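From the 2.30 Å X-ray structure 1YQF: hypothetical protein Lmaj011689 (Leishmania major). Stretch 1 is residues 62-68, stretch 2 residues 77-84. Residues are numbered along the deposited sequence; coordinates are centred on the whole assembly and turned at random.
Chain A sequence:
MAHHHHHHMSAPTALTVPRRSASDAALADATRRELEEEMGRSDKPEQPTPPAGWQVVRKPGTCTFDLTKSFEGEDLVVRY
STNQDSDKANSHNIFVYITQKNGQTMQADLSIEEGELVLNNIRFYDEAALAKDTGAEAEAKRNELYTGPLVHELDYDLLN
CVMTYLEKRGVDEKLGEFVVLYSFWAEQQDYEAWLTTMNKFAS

Stretch 1 62-68: TCTFDLT
Stretch 2 (77-84) VVRYSTNQ

The apolar centre is one face of a two-stranded antiparallel ladder, where Phe 65, Leu 67, Val 78 and Tyr 80 gather, all buried. Phe 65 (chi1 m, chi2 85°) lays its CB over the face of the Tyr 80 ring, 3.9 Å from the centroid; the two rings lie near parallel, planes at 20°, but slid apart with centroids 5.7 Å from each other, so they barely overlap. With chi1 p and chi2 -77°, the end of the Tyr 80 side chain comes nearer to the neighbouring strand, and its CE1 lies 4.1 Å from Leu 67 CD1. Tyr 80 OH is buried without a polar partner. Leu 67 (m, t) also packs CB against Val 78 CB at 4.1 Å, the t rotamer of beta-branched Val 78 suiting an extended backbone. The Phe 65 ring also meets Thr 82, CE1 of Phe 65 lying 3.4 Å from CG2 of Thr 82.

Strands 64-68 and 77-81 run at 161°, 4.5 Å apart at closest approach, with phi from -96° to -151° and psi from 112° to 167°. Thr 64 pairs with Ser 81, Phe 65 with Tyr 80, and so on to Thr 68 with Val 77. Phe 65 N to Tyr 80 O (2.9 Å) and Tyr 80 N to Phe 65 O (3.1 Å) form one hydrogen-bonded pair; Leu 67 N to Val 78 O and Val 78 N to Leu 67 O, both 2.9 Å, form the next.

The opposite face, with Thr 64, Asp 66 and Thr 68 on one strand and Val 77, Arg 79 and Ser 81 on the other, is more polar. Asp 66 (m, chi2 12°) and Arg 79 (t, t, m, chi4 165°) form a two-pronged salt bridge: NE of Arg 79 reaches OD1 of Asp 66 at 2.9 Å and its NH2 reaches OD2 at 3.1 Å, a planar carboxylate matching the guanidinium edge. Past the strand, Thr 82 N donates to Cys 63 O at 3.0 Å.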

# COMPACT_ATOMS: atom_id res chain seq x y z
N THR A 62 -14.31 4.06 -14.06
CA THR A 62 -13.87 3.43 -12.82
C THR A 62 -15.05 2.96 -11.96
O THR A 62 -16.21 3.18 -12.30
CB THR A 62 -13.00 4.39 -11.98
OG1 THR A 62 -13.81 5.43 -11.41
CG2 THR A 62 -11.99 5.13 -12.85
N CYS A 63 -14.72 2.32 -10.84
CA CYS A 63 -15.70 1.89 -9.86
C CYS A 63 -15.78 2.87 -8.69
O CYS A 63 -16.29 2.53 -7.63
CB CYS A 63 -15.35 0.48 -9.36
SG CYS A 63 -15.87 -0.79 -10.53
N THR A 64 -15.28 4.08 -8.90
CA THR A 64 -15.32 5.13 -7.90
C THR A 64 -16.52 6.04 -8.15
O THR A 64 -16.79 6.42 -9.28
CB THR A 64 -14.04 5.97 -7.96
OG1 THR A 64 -12.90 5.11 -7.81
CG2 THR A 64 -13.95 6.91 -6.77
N PHE A 65 -17.23 6.38 -7.08
CA PHE A 65 -18.40 7.24 -7.17
C PHE A 65 -18.35 8.33 -6.11
O PHE A 65 -17.90 8.10 -4.99
CB PHE A 65 -19.69 6.43 -7.00
CG PHE A 65 -19.90 5.40 -8.08
CD1 PHE A 65 -19.31 4.15 -7.99
CD2 PHE A 65 -20.70 5.69 -9.18
CE1 PHE A 65 -19.51 3.19 -8.99
CE2 PHE A 65 -20.91 4.73 -10.18
CZ PHE A 65 -20.31 3.48 -10.08
N ASP A 66 -18.82 9.51 -6.47
CA ASP A 66 -18.90 10.65 -5.58
C ASP A 66 -20.35 11.06 -5.42
O ASP A 66 -21.05 11.26 -6.41
CB ASP A 66 -18.12 11.83 -6.16
CG ASP A 66 -16.63 11.71 -5.93
OD1 ASP A 66 -16.16 10.62 -5.53
OD2 ASP A 66 -15.85 12.67 -6.14
N LEU A 67 -20.80 11.18 -4.18
CA LEU A 67 -22.08 11.79 -3.87
C LEU A 67 -21.79 13.23 -3.50
O LEU A 67 -21.09 13.48 -2.52
CB LEU A 67 -22.74 11.07 -2.70
CG LEU A 67 -23.27 9.67 -3.00
CD1 LEU A 67 -23.54 8.91 -1.72
CD2 LEU A 67 -24.53 9.78 -3.84
N THR A 68 -22.31 14.17 -4.28
CA THR A 68 -22.07 15.59 -4.05
C THR A 68 -23.34 16.34 -3.65
O THR A 68 -24.43 16.01 -4.11
CB THR A 68 -21.47 16.25 -5.31
OG1 THR A 68 -22.39 16.12 -6.41
CG2 THR A 68 -20.22 15.52 -5.77
N VAL A 77 -18.69 16.03 -0.21
CA VAL A 77 -18.45 14.91 -1.12
C VAL A 77 -18.32 13.63 -0.30
O VAL A 77 -17.51 13.56 0.62
CB VAL A 77 -17.17 15.11 -1.95
CG1 VAL A 77 -16.91 13.91 -2.85
CG2 VAL A 77 -17.27 16.38 -2.80
N VAL A 78 -19.11 12.62 -0.63
CA VAL A 78 -18.99 11.30 -0.03
C VAL A 78 -18.51 10.35 -1.12
O VAL A 78 -19.24 10.06 -2.07
CB VAL A 78 -20.32 10.80 0.55
CG1 VAL A 78 -20.16 9.41 1.16
CG2 VAL A 78 -20.85 11.79 1.59
N ARG A 79 -17.29 9.86 -0.97
CA ARG A 79 -16.64 9.06 -2.00
C ARG A 79 -16.56 7.60 -1.56
O ARG A 79 -16.23 7.30 -0.42
CB ARG A 79 -15.24 9.60 -2.26
CG ARG A 79 -14.41 8.78 -3.23
CD ARG A 79 -13.15 9.48 -3.67
NE ARG A 79 -13.43 10.69 -4.44
CZ ARG A 79 -12.54 11.64 -4.70
NH1 ARG A 79 -11.30 11.54 -4.25
NH2 ARG A 79 -12.88 12.71 -5.41
N TYR A 80 -16.85 6.70 -2.49
CA TYR A 80 -16.76 5.27 -2.24
C TYR A 80 -16.45 4.52 -3.52
O TYR A 80 -16.56 5.06 -4.62
CB TYR A 80 -18.06 4.74 -1.65
CG TYR A 80 -19.25 4.91 -2.57
CD1 TYR A 80 -19.87 6.15 -2.71
CD2 TYR A 80 -19.77 3.84 -3.29
CE1 TYR A 80 -20.96 6.32 -3.55
CE2 TYR A 80 -20.86 4.00 -4.13
CZ TYR A 80 -21.45 5.24 -4.25
OH TYR A 80 -22.53 5.41 -5.09
N SER A 81 -16.07 3.26 -3.35
CA SER A 81 -15.79 2.36 -4.46
C SER A 81 -16.72 1.17 -4.36
O SER A 81 -17.03 0.71 -3.25
CB SER A 81 -14.33 1.91 -4.42
OG SER A 81 -14.05 0.98 -5.46
N THR A 82 -17.17 0.66 -5.50
CA THR A 82 -18.02 -0.53 -5.53
C THR A 82 -17.18 -1.80 -5.66
O THR A 82 -17.72 -2.90 -5.76
CB THR A 82 -19.04 -0.45 -6.68
OG1 THR A 82 -18.35 -0.39 -7.94
CG2 THR A 82 -19.83 0.84 -6.61
N ASN A 83 -15.86 -1.63 -5.67
CA ASN A 83 -14.93 -2.75 -5.61
C ASN A 83 -14.90 -3.32 -4.20
O ASN A 83 -15.01 -2.58 -3.22
CB ASN A 83 -13.51 -2.33 -6.01
CG ASN A 83 -13.28 -2.39 -7.51
OD1 ASN A 83 -13.81 -3.26 -8.19
ND2 ASN A 83 -12.47 -1.46 -8.02
N GLN A 84 -14.74 -4.64 -4.12
CA GLN A 84 -14.70 -5.33 -2.84
C GLN A 84 -13.36 -6.04 -2.68
O GLN A 84 -12.79 -6.55 -3.65
CB GLN A 84 -15.85 -6.34 -2.74
CG GLN A 84 -15.92 -7.34 -3.88
CD GLN A 84 -17.32 -7.87 -4.14
OE1 GLN A 84 -18.05 -8.20 -3.20
NE2 GLN A 84 -17.70 -7.95 -5.41